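Local structure of RPA0582 (Rhodopseudomonas palustris, 3HHL) at residues C[19-33]-C[84-98]. The protein is of unknown function but belongs to the DUF1330 family and probably has the dimeric alpha-beta-barrel fold. Sequence-based numbering, arbitrary orientation. Where two conformers were deposited one is given.
Sequences NDREGPIHMLNLVRL and DEHWDHVFIAEYPSV
Strands 25-33 and 89-95 run antiparallel; their axes approach to 4.5 Å, with 157° between their directions. Paired backbone hydrogen bonds join Ile-25 to Tyr-95, Met-27 to Ala-93, Asn-29 to Phe-91 and Val-31 to His-89. At the last pair Val-31 O accepts from both Asp-88 N and His-89 N, which makes a classic beta bulge. Asp-88 OD2 then turns its anti lone pair to Leu-33 N, 2.6 Å away. The two strands are the central pair of a four-stranded antiparallel sheet, consistent with a dimeric alpha-beta barrel. Val-31, Phe-91 and Tyr-95 face helix 47-64. His-26 and Ile-92, on the other face, meet another chain.

The Asn-29 amide stacks on the Phe-91 ring, planes 9° apart, with Asn-29 CG 3.3 Å from Phe-91 CZ. Phe-91 CG sits between its backbone N and carbonyl carbon (chi1 59°), which swings the ring over Asn-29. On the opposite face His-26 NE2 donates a hydrogen bond to Glu-94 OE1 (2.7 Å). The oxygen lies near the ring plane, but the nitrogen comes from above the carboxylate plane. Leu-30 CB lies over the Trp-87 face, 3.7 Å from the centroid of the five-membered ring, while Arg-32 N meets the indole edge. An alanine in place of Trp-87 would probably open a gap beside Leu-30 CB and Arg-32 CB, which both rest against the indole. In one of two modelled conformers the Arg-32 guanidinium has His-86 NE2 over one face, NH1 donates a hydrogen bond to Asp-84 O (2.7 Å), and NE forms a salt bridge with Glu-122.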
ATOM      1  N   ASN C  19     -20.742   5.193   0.636  1.00 30.85           N
ATOM      2  CA  ASN C  19     -20.407   4.497  -0.555  1.00 30.28           C
ATOM      3  C   ASN C  19     -20.611   2.983  -0.392  1.00 30.45           C
ATOM      4  O   ASN C  19     -19.680   2.233  -0.109  1.00 30.54           O
ATOM      5  CB  ASN C  19     -18.998   4.787  -0.973  1.00 29.27           C
ATOM      6  CG  ASN C  19     -18.709   4.206  -2.317  1.00 28.77           C
ATOM      7  OD1 ASN C  19     -19.621   3.654  -2.986  1.00 28.91           O
ATOM      8  ND2 ASN C  19     -17.481   4.307  -2.737  1.00 23.85           N
ATOM      9  N   ASP C  20     -21.842   2.553  -0.582  1.00 30.09           N
ATOM     10  CA  ASP C  20     -22.187   1.184  -0.281  1.00 29.50           C
ATOM     11  C   ASP C  20     -22.420   0.355  -1.527  1.00 28.48           C
ATOM     12  O   ASP C  20     -23.247  -0.523  -1.532  1.00 29.56           O
ATOM     13  CB  ASP C  20     -23.413   1.188   0.617  1.00 29.52           C
ATOM     14  CG  ASP C  20     -24.630   1.694  -0.082  1.00 28.92           C
ATOM     15  OD1 ASP C  20     -24.530   2.399  -1.089  1.00 31.96           O
ATOM     16  OD2 ASP C  20     -25.711   1.364   0.383  1.00 31.99           O
ATOM     17  N   ARG C  21     -21.672   0.616  -2.583  1.00 28.23           N
ATOM     18  CA  ARG C  21     -21.877  -0.106  -3.848  1.00 27.71           C
ATOM     19  C   ARG C  21     -21.624  -1.588  -3.631  1.00 27.54           C
ATOM     20  O   ARG C  21     -20.724  -1.983  -2.901  1.00 26.56           O
ATOM     21  CB  ARG C  21     -20.990   0.436  -4.984  1.00 27.40           C
ATOM     22  CG  ARG C  21     -19.500  -0.027  -4.980  1.00 28.63           C
ATOM     23  CD  ARG C  21     -18.720   0.301  -3.721  1.00 30.62           C
ATOM     24  NE  ARG C  21     -17.360  -0.244  -3.732  1.00 34.81           N
ATOM     25  CZ  ARG C  21     -17.031  -1.511  -3.466  1.00 36.28           C
ATOM     26  NH1 ARG C  21     -15.767  -1.875  -3.495  1.00 36.41           N
ATOM     27  NH2 ARG C  21     -17.953  -2.421  -3.190  1.00 38.18           N
ATOM     28  N   GLU C  22     -22.442  -2.407  -4.274  1.00 27.80           N
ATOM     29  CA  GLU C  22     -22.288  -3.836  -4.140  1.00 27.73           C
ATOM     30  C   GLU C  22     -20.915  -4.281  -4.715  1.00 28.31           C
ATOM     31  O   GLU C  22     -20.476  -3.836  -5.803  1.00 26.86           O
ATOM     32  CB  GLU C  22     -23.460  -4.584  -4.803  1.00 27.01           C
ATOM     33  CG  GLU C  22     -23.482  -6.069  -4.572  1.00 25.24           C
ATOM     34  CD  GLU C  22     -24.839  -6.690  -4.847  1.00 28.15           C
ATOM     35  OE1 GLU C  22     -25.890  -6.047  -4.539  1.00 29.05           O
ATOM     36  OE2 GLU C  22     -24.878  -7.828  -5.363  1.00 26.33           O
ATOM     37  N   GLY C  23     -20.257  -5.151  -3.952  1.00 28.24           N
ATOM     38  CA  GLY C  23     -19.057  -5.812  -4.427  1.00 28.83           C
ATOM     39  C   GLY C  23     -18.038  -5.845  -3.313  1.00 28.72           C
ATOM     40  O   GLY C  23     -18.137  -5.112  -2.384  1.00 28.83           O
ATOM     41  N   PRO C  24     -17.070  -6.736  -3.400  1.00 29.69           N
ATOM     42  CA  PRO C  24     -16.037  -6.813  -2.404  1.00 29.24           C
ATOM     43  C   PRO C  24     -15.315  -5.498  -2.274  1.00 29.92           C
ATOM     44  O   PRO C  24     -15.277  -4.712  -3.221  1.00 29.93           O
ATOM     45  CB  PRO C  24     -15.064  -7.838  -2.988  1.00 28.80           C
ATOM     46  CG  PRO C  24     -15.838  -8.613  -3.905  1.00 28.80           C
ATOM     47  CD  PRO C  24     -16.872  -7.735  -4.469  1.00 29.52           C
ATOM     48  N   ILE C  25     -14.778  -5.283  -1.087  1.00 30.50           N
ATOM     49  CA  ILE C  25     -13.927  -4.185  -0.777  1.00 31.69           C
ATOM     50  C   ILE C  25     -12.636  -4.812  -0.334  1.00 32.48           C
ATOM     51  O   ILE C  25     -12.649  -5.836   0.334  1.00 33.78           O
ATOM     52  CB  ILE C  25     -14.471  -3.265   0.345  1.00 31.11           C
ATOM     53  CG1 ILE C  25     -14.806  -4.033   1.623  1.00 31.60           C
ATOM     54  CG2 ILE C  25     -15.720  -2.584  -0.125  1.00 32.20           C
ATOM     55  CD1 ILE C  25     -15.165  -3.140   2.818  1.00 27.02           C
ATOM     56  N   HIS C  26     -11.530  -4.233  -0.767  1.00 32.93           N
ATOM     57  CA  HIS C  26     -10.204  -4.631  -0.345  1.00 33.06           C
ATOM     58  C   HIS C  26      -9.623  -3.545   0.499  1.00 32.99           C
ATOM     59  O   HIS C  26      -9.583  -2.390   0.103  1.00 33.97           O
ATOM     60  CB  HIS C  26      -9.298  -4.861  -1.550  1.00 32.77           C
ATOM     61  CG  HIS C  26      -9.432  -6.224  -2.136  1.00 32.68           C
ATOM     62  ND1 HIS C  26      -8.633  -6.673  -3.165  1.00 28.66           N
ATOM     63  CD2 HIS C  26     -10.321  -7.218  -1.875  1.00 33.22           C
ATOM     64  CE1 HIS C  26      -9.023  -7.888  -3.502  1.00 31.67           C
ATOM     65  NE2 HIS C  26     -10.040  -8.249  -2.734  1.00 30.41           N
HETATM   66  N   MSE C  27      -9.158  -3.925   1.664  1.00 33.47           N
HETATM   67  CA  MSE C  27      -8.672  -2.993   2.637  1.00 33.33           C
HETATM   68  C   MSE C  27      -7.149  -3.192   2.775  1.00 33.51           C
HETATM   69  O   MSE C  27      -6.668  -4.157   3.389  1.00 32.79           O
HETATM   70  CB  MSE C  27      -9.372  -3.241   3.948  1.00 33.37           C
HETATM   71  CG  MSE C  27     -10.877  -3.151   3.892  1.00 34.55           C
HETATM   72 SE   MSE C  27     -11.534  -1.436   3.367  1.00 41.07          SE
HETATM   73  CE  MSE C  27     -11.089  -0.423   4.931  1.00 37.77           C
ATOM     74  N   LEU C  28      -6.400  -2.262   2.181  1.00 33.18           N
ATOM     75  CA  LEU C  28      -4.940  -2.266   2.263  1.00 32.80           C
ATOM     76  C   LEU C  28      -4.522  -1.626   3.559  1.00 32.83           C
ATOM     77  O   LEU C  28      -4.822  -0.455   3.790  1.00 32.89           O
ATOM     78  CB  LEU C  28      -4.330  -1.524   1.091  1.00 31.89           C
ATOM     79  CG  LEU C  28      -2.820  -1.314   1.091  1.00 32.12           C
ATOM     80  CD1 LEU C  28      -2.034  -2.625   1.260  1.00 29.87           C
ATOM     81  CD2 LEU C  28      -2.397  -0.580  -0.201  1.00 30.72           C
ATOM     82  N   ASN C  29      -3.838  -2.396   4.394  1.00 32.81           N
ATOM     83  CA  ASN C  29      -3.406  -1.945   5.721  1.00 32.94           C
ATOM     84  C   ASN C  29      -1.877  -1.733   5.716  1.00 33.39           C
ATOM     85  O   ASN C  29      -1.116  -2.684   5.434  1.00 34.17           O
ATOM     86  CB  ASN C  29      -3.732  -3.026   6.771  1.00 33.31           C
ATOM     87  CG  ASN C  29      -5.194  -3.059   7.186  1.00 33.18           C
ATOM     88  OD1 ASN C  29      -5.526  -2.560   8.250  1.00 36.69           O
ATOM     89  ND2 ASN C  29      -6.063  -3.690   6.378  1.00 33.13           N
ATOM     90  N   LEU C  30      -1.417  -0.527   6.029  1.00 33.40           N
ATOM     91  CA  LEU C  30      -0.003  -0.280   6.293  1.00 34.01           C
ATOM     92  C   LEU C  30       0.107   0.024   7.789  1.00 35.26           C
ATOM     93  O   LEU C  30      -0.441   1.022   8.259  1.00 36.02           O
ATOM     94  CB  LEU C  30       0.533   0.872   5.462  1.00 33.72           C
ATOM     95  CG  LEU C  30       0.160   0.844   3.966  1.00 36.25           C
ATOM     96  CD1 LEU C  30       0.597   2.119   3.307  1.00 35.06           C
ATOM     97  CD2 LEU C  30       0.711  -0.384   3.188  1.00 34.17           C
ATOM     98  N   VAL C  31       0.770  -0.829   8.566  1.00 35.63           N
ATOM     99  CA  VAL C  31       0.778  -0.601  10.012  1.00 36.16           C
ATOM    100  C   VAL C  31       2.177  -0.452  10.598  1.00 36.67           C
ATOM    101  O   VAL C  31       3.048  -1.321  10.384  1.00 37.29           O
ATOM    102  CB  VAL C  31       0.088  -1.740  10.790  1.00 36.47           C
ATOM    103  CG1 VAL C  31       0.004  -1.346  12.258  1.00 35.48           C
ATOM    104  CG2 VAL C  31      -1.284  -2.059  10.196  1.00 35.74           C
ATOM    105  N   ARG C  32       2.390   0.627  11.343  0.50 36.42           N
ATOM    106  CA  ARG C  32       3.647   0.827  12.021  0.50 36.90           C
ATOM    107  C   ARG C  32       3.418   0.736  13.517  0.50 36.88           C
ATOM    108  O   ARG C  32       2.647   1.511  14.070  0.50 37.18           O
ATOM    109  CB  ARG C  32       4.241   2.178  11.661  0.50 37.25           C
ATOM    110  CG  ARG C  32       5.650   2.381  12.208  0.50 37.91           C
ATOM    111  CD  ARG C  32       6.263   3.664  11.665  0.50 39.67           C
ATOM    112  NE  ARG C  32       7.422   4.112  12.433  0.50 40.52           N
ATOM    113  CZ  ARG C  32       8.352   4.929  11.958  0.50 40.30           C
ATOM    114  NH1 ARG C  32       8.275   5.367  10.706  0.50 40.57           N
ATOM    115  NH2 ARG C  32       9.359   5.292  12.728  0.50 39.18           N
ATOM    116  N   LEU C  33       4.088  -0.210  14.166  1.00 36.59           N
ATOM    117  CA  LEU C  33       3.856  -0.490  15.566  1.00 36.81           C
ATOM    118  C   LEU C  33       4.742   0.319  16.517  1.00 37.29           C
ATOM    119  O   LEU C  33       5.891   0.623  16.215  1.00 36.78           O
ATOM    120  CB  LEU C  33       4.070  -1.977  15.823  1.00 36.99           C
ATOM    121  CG  LEU C  33       3.109  -2.964  15.129  1.00 36.16           C
ATOM    122  CD1 LEU C  33       3.582  -4.382  15.371  1.00 32.31           C
ATOM    123  CD2 LEU C  33       1.694  -2.756  15.609  1.00 33.95           C
ATOM    124  N   ASP C  84      12.024   7.713   6.335  1.00 49.02           N
ATOM    125  CA  ASP C  84      11.351   7.604   7.622  1.00 50.46           C
ATOM    126  C   ASP C  84      10.040   6.784   7.554  1.00 50.40           C
ATOM    127  O   ASP C  84       9.520   6.371   8.593  1.00 51.58           O
ATOM    128  CB  ASP C  84      11.119   8.979   8.260  1.00 51.41           C
ATOM    129  CG  ASP C  84      10.546  10.009   7.284  1.00 55.09           C
ATOM    130  OD1 ASP C  84      11.332  10.899   6.850  1.00 61.28           O
ATOM    131  OD2 ASP C  84       9.328   9.944   6.959  1.00 57.56           O
ATOM    132  N   GLU C  85       9.491   6.542   6.367  1.00 49.60           N
ATOM    133  CA  GLU C  85       8.328   5.645   6.259  1.00 48.87           C
ATOM    134  C   GLU C  85       8.791   4.195   6.257  1.00 47.83           C
ATOM    135  O   GLU C  85       9.603   3.789   5.419  1.00 47.98           O
ATOM    136  CB  GLU C  85       7.494   5.915   5.012  1.00 48.99           C
ATOM    137  CG  GLU C  85       6.261   6.711   5.308  1.00 51.17           C
ATOM    138  CD  GLU C  85       5.463   7.074   4.074  1.00 53.97           C
ATOM    139  OE1 GLU C  85       5.384   6.253   3.142  1.00 55.06           O
ATOM    140  OE2 GLU C  85       4.918   8.201   4.040  1.00 57.87           O
ATOM    141  N   HIS C  86       8.324   3.440   7.241  1.00 46.33           N
ATOM    142  CA  HIS C  86       8.458   2.001   7.229  1.00 45.44           C
ATOM    143  C   HIS C  86       7.233   1.409   7.894  1.00 43.76           C
ATOM    144  O   HIS C  86       6.561   2.069   8.658  1.00 44.00           O
ATOM    145  CB  HIS C  86       9.773   1.532   7.870  1.00 45.38           C
ATOM    146  CG  HIS C  86       9.801   1.655   9.352  1.00 48.42           C
ATOM    147  ND1 HIS C  86       9.460   0.610  10.191  1.00 53.07           N
ATOM    148  CD2 HIS C  86      10.127   2.696  10.152  1.00 51.50           C
ATOM    149  CE1 HIS C  86       9.571   1.010  11.447  1.00 55.27           C
ATOM    150  NE2 HIS C  86       9.976   2.271  11.451  1.00 54.30           N
ATOM    151  N   TRP C  87       6.920   0.171   7.551  1.00 41.94           N
ATOM    152  CA  TRP C  87       5.717  -0.467   8.021  1.00 40.13           C
ATOM    153  C   TRP C  87       6.094  -1.843   8.528  1.00 39.54           C
ATOM    154  O   TRP C  87       6.946  -2.497   7.945  1.00 39.34           O
ATOM    155  CB  TRP C  87       4.721  -0.565   6.892  1.00 39.61           C
ATOM    156  CG  TRP C  87       4.402   0.747   6.293  1.00 37.36           C
ATOM    157  CD1 TRP C  87       4.709   1.176   5.044  1.00 36.68           C
ATOM    158  CD2 TRP C  87       3.692   1.799   6.905  1.00 34.37           C
ATOM    159  NE1 TRP C  87       4.236   2.440   4.836  1.00 33.70           N
ATOM    160  CE2 TRP C  87       3.598   2.843   5.966  1.00 33.33           C
ATOM    161  CE3 TRP C  87       3.113   1.962   8.151  1.00 33.90           C
ATOM    162  CZ2 TRP C  87       2.992   4.043   6.249  1.00 33.41           C
ATOM    163  CZ3 TRP C  87       2.503   3.149   8.436  1.00 33.41           C
ATOM    164  CH2 TRP C  87       2.455   4.189   7.497  1.00 32.95           C
ATOM    165  N   ASP C  88       5.482  -2.245   9.637  1.00 38.70           N
ATOM    166  CA  ASP C  88       5.752  -3.521  10.279  1.00 37.70           C
ATOM    167  C   ASP C  88       4.811  -4.586   9.738  1.00 36.99           C
ATOM    168  O   ASP C  88       5.191  -5.732   9.634  1.00 36.63           O
ATOM    169  CB  ASP C  88       5.563  -3.387  11.795  1.00 37.89           C
ATOM    170  CG  ASP C  88       6.555  -2.435  12.428  1.00 39.27           C
ATOM    171  OD1 ASP C  88       7.760  -2.629  12.215  1.00 41.44           O
ATOM    172  OD2 ASP C  88       6.143  -1.502  13.154  1.00 41.44           O
ATOM    173  N   HIS C  89       3.575  -4.206   9.412  1.00 35.89           N
ATOM    174  CA  HIS C  89       2.630  -5.131   8.833  1.00 35.51           C
ATOM    175  C   HIS C  89       2.050  -4.520   7.571  1.00 34.50           C
ATOM    176  O   HIS C  89       1.669  -3.354   7.572  1.00 34.23           O
ATOM    177  CB  HIS C  89       1.505  -5.406   9.796  1.00 35.76           C
ATOM    178  CG  HIS C  89       1.926  -6.191  10.981  1.00 39.85           C
ATOM    179  ND1 HIS C  89       2.846  -7.216  10.903  1.00 45.43           N
ATOM    180  CD2 HIS C  89       1.555  -6.117  12.281  1.00 43.23           C
ATOM    181  CE1 HIS C  89       3.030  -7.738  12.105  1.00 43.76           C
ATOM    182  NE2 HIS C  89       2.265  -7.082  12.959  1.00 44.35           N
ATOM    183  N   VAL C  90       1.991  -5.306   6.501  1.00 32.82           N
ATOM    184  CA  VAL C  90       1.415  -4.841   5.262  1.00 32.03           C
ATOM    185  C   VAL C  90       0.579  -5.977   4.686  1.00 31.36           C
ATOM    186  O   VAL C  90       1.101  -7.016   4.383  1.00 31.60           O
ATOM    187  CB  VAL C  90       2.499  -4.383   4.262  1.00 31.58           C
ATOM    188  CG1 VAL C  90       1.866  -3.833   3.008  1.00 30.87           C
ATOM    189  CG2 VAL C  90       3.351  -3.345   4.863  1.00 29.47           C
ATOM    190  N   PHE C  91      -0.723  -5.758   4.555  1.00 31.27           N
ATOM    191  CA  PHE C  91      -1.662  -6.781   4.056  1.00 31.01           C
ATOM    192  C   PHE C  91      -2.921  -6.145   3.476  1.00 31.00           C
ATOM    193  O   PHE C  91      -3.231  -4.942   3.734  1.00 30.24           O
ATOM    194  CB  PHE C  91      -2.088  -7.780   5.161  1.00 30.25           C
ATOM    195  CG  PHE C  91      -2.744  -7.137   6.325  1.00 29.42           C
ATOM    196  CD1 PHE C  91      -1.993  -6.545   7.304  1.00 30.33           C
ATOM    197  CD2 PHE C  91      -4.127  -7.091   6.424  1.00 31.85           C
ATOM    198  CE1 PHE C  91      -2.627  -5.931   8.423  1.00 33.13           C
ATOM    199  CE2 PHE C  91      -4.782  -6.462   7.502  1.00 31.06           C
ATOM    200  CZ  PHE C  91      -4.028  -5.889   8.509  1.00 33.22           C
ATOM    201  N   ILE C  92      -3.646  -6.996   2.743  1.00 31.00           N
ATOM    202  CA  ILE C  92      -4.941  -6.661   2.184  1.00 31.29           C
ATOM    203  C   ILE C  92      -5.954  -7.629   2.721  1.00 31.89           C
ATOM    204  O   ILE C  92      -5.762  -8.848   2.607  1.00 33.37           O
ATOM    205  CB  ILE C  92      -4.944  -6.710   0.633  1.00 31.03           C
ATOM    206  CG1 ILE C  92      -3.958  -5.646   0.058  1.00 29.93           C
ATOM    207  CG2 ILE C  92      -6.358  -6.534   0.117  1.00 28.31           C
ATOM    208  CD1 ILE C  92      -3.658  -5.849  -1.480  1.00 25.13           C
ATOM    209  N   ALA C  93      -7.026  -7.091   3.304  1.00 32.32           N
ATOM    210  CA  ALA C  93      -8.145  -7.881   3.852  1.00 32.32           C
ATOM    211  C   ALA C  93      -9.252  -7.654   2.858  1.00 32.63           C
ATOM    212  O   ALA C  93      -9.507  -6.519   2.477  1.00 33.57           O
ATOM    213  CB  ALA C  93      -8.546  -7.378   5.275  1.00 30.94           C
ATOM    214  N   GLU C  94      -9.922  -8.710   2.432  1.00 33.00           N
ATOM    215  CA  GLU C  94     -11.147  -8.582   1.620  1.00 32.70           C
ATOM    216  C   GLU C  94     -12.373  -8.769   2.502  1.00 32.99           C
ATOM    217  O   GLU C  94     -12.383  -9.634   3.357  1.00 33.32           O
ATOM    218  CB  GLU C  94     -11.143  -9.658   0.540  1.00 32.34           C
ATOM    219  CG  GLU C  94     -12.461  -9.878  -0.149  1.00 33.38           C
ATOM    220  CD  GLU C  94     -12.343 -10.657  -1.459  1.00 35.22           C
ATOM    221  OE1 GLU C  94     -11.248 -10.581  -2.092  1.00 35.93           O
ATOM    222  OE2 GLU C  94     -13.349 -11.326  -1.859  1.00 32.98           O
ATOM    223  N   TYR C  95     -13.424  -7.983   2.274  1.00 33.52           N
ATOM    224  CA  TYR C  95     -14.725  -8.230   2.900  1.00 32.89           C
ATOM    225  C   TYR C  95     -15.730  -8.275   1.784  1.00 31.56           C
ATOM    226  O   TYR C  95     -15.517  -7.675   0.772  1.00 31.16           O
ATOM    227  CB  TYR C  95     -15.055  -7.148   3.921  1.00 33.30           C
ATOM    228  CG  TYR C  95     -14.010  -7.053   5.019  1.00 36.55           C
ATOM    229  CD1 TYR C  95     -12.805  -6.402   4.791  1.00 39.32           C
ATOM    230  CD2 TYR C  95     -14.224  -7.606   6.280  1.00 39.09           C
ATOM    231  CE1 TYR C  95     -11.844  -6.286   5.768  1.00 40.01           C
ATOM    232  CE2 TYR C  95     -13.259  -7.501   7.278  1.00 41.16           C
ATOM    233  CZ  TYR C  95     -12.062  -6.838   6.998  1.00 42.85           C
ATOM    234  OH  TYR C  95     -11.047  -6.734   7.933  1.00 48.39           O
ATOM    235  N   PRO C  96     -16.827  -9.013   1.956  1.00 30.60           N
ATOM    236  CA  PRO C  96     -17.669  -9.217   0.793  1.00 29.91           C
ATOM    237  C   PRO C  96     -18.557  -8.018   0.518  1.00 30.12           C
ATOM    238  O   PRO C  96     -19.180  -7.910  -0.557  1.00 29.52           O
ATOM    239  CB  PRO C  96     -18.477 -10.458   1.179  1.00 29.30           C
ATOM    240  CG  PRO C  96     -18.422 -10.514   2.640  1.00 28.72           C
ATOM    241  CD  PRO C  96     -17.181  -9.919   3.065  1.00 29.98           C
ATOM    242  N   SER C  97     -18.614  -7.115   1.484  1.00 29.87           N
ATOM    243  CA  SER C  97     -19.477  -5.963   1.352  1.00 30.00           C
ATOM    244  C   SER C  97     -19.023  -4.940   2.372  1.00 30.21           C
ATOM    245  O   SER C  97     -18.291  -5.272   3.305  1.00 29.81           O
ATOM    246  CB  SER C  97     -20.933  -6.332   1.672  1.00 30.46           C
ATOM    247  OG  SER C  97     -21.072  -6.638   3.072  1.00 30.48           O
ATOM    248  N   VAL C  98     -19.485  -3.706   2.175  1.00 30.09           N
ATOM    249  CA  VAL C  98     -19.290  -2.664   3.111  1.00 30.12           C
ATOM    250  C   VAL C  98     -20.018  -3.020   4.404  1.00 30.73           C
ATOM    251  O   VAL C  98     -19.492  -2.835   5.485  1.00 32.09           O
ATOM    252  CB  VAL C  98     -19.800  -1.333   2.569  1.00 30.50           C
ATOM    253  CG1 VAL C  98     -19.824  -0.276   3.656  1.00 28.22           C
ATOM    254  CG2 VAL C  98     -18.929  -0.880   1.414  1.00 29.68           C
TER
HETATM  255  O   HOH W   1     -21.112  -6.264  -1.570  1.00 32.47           O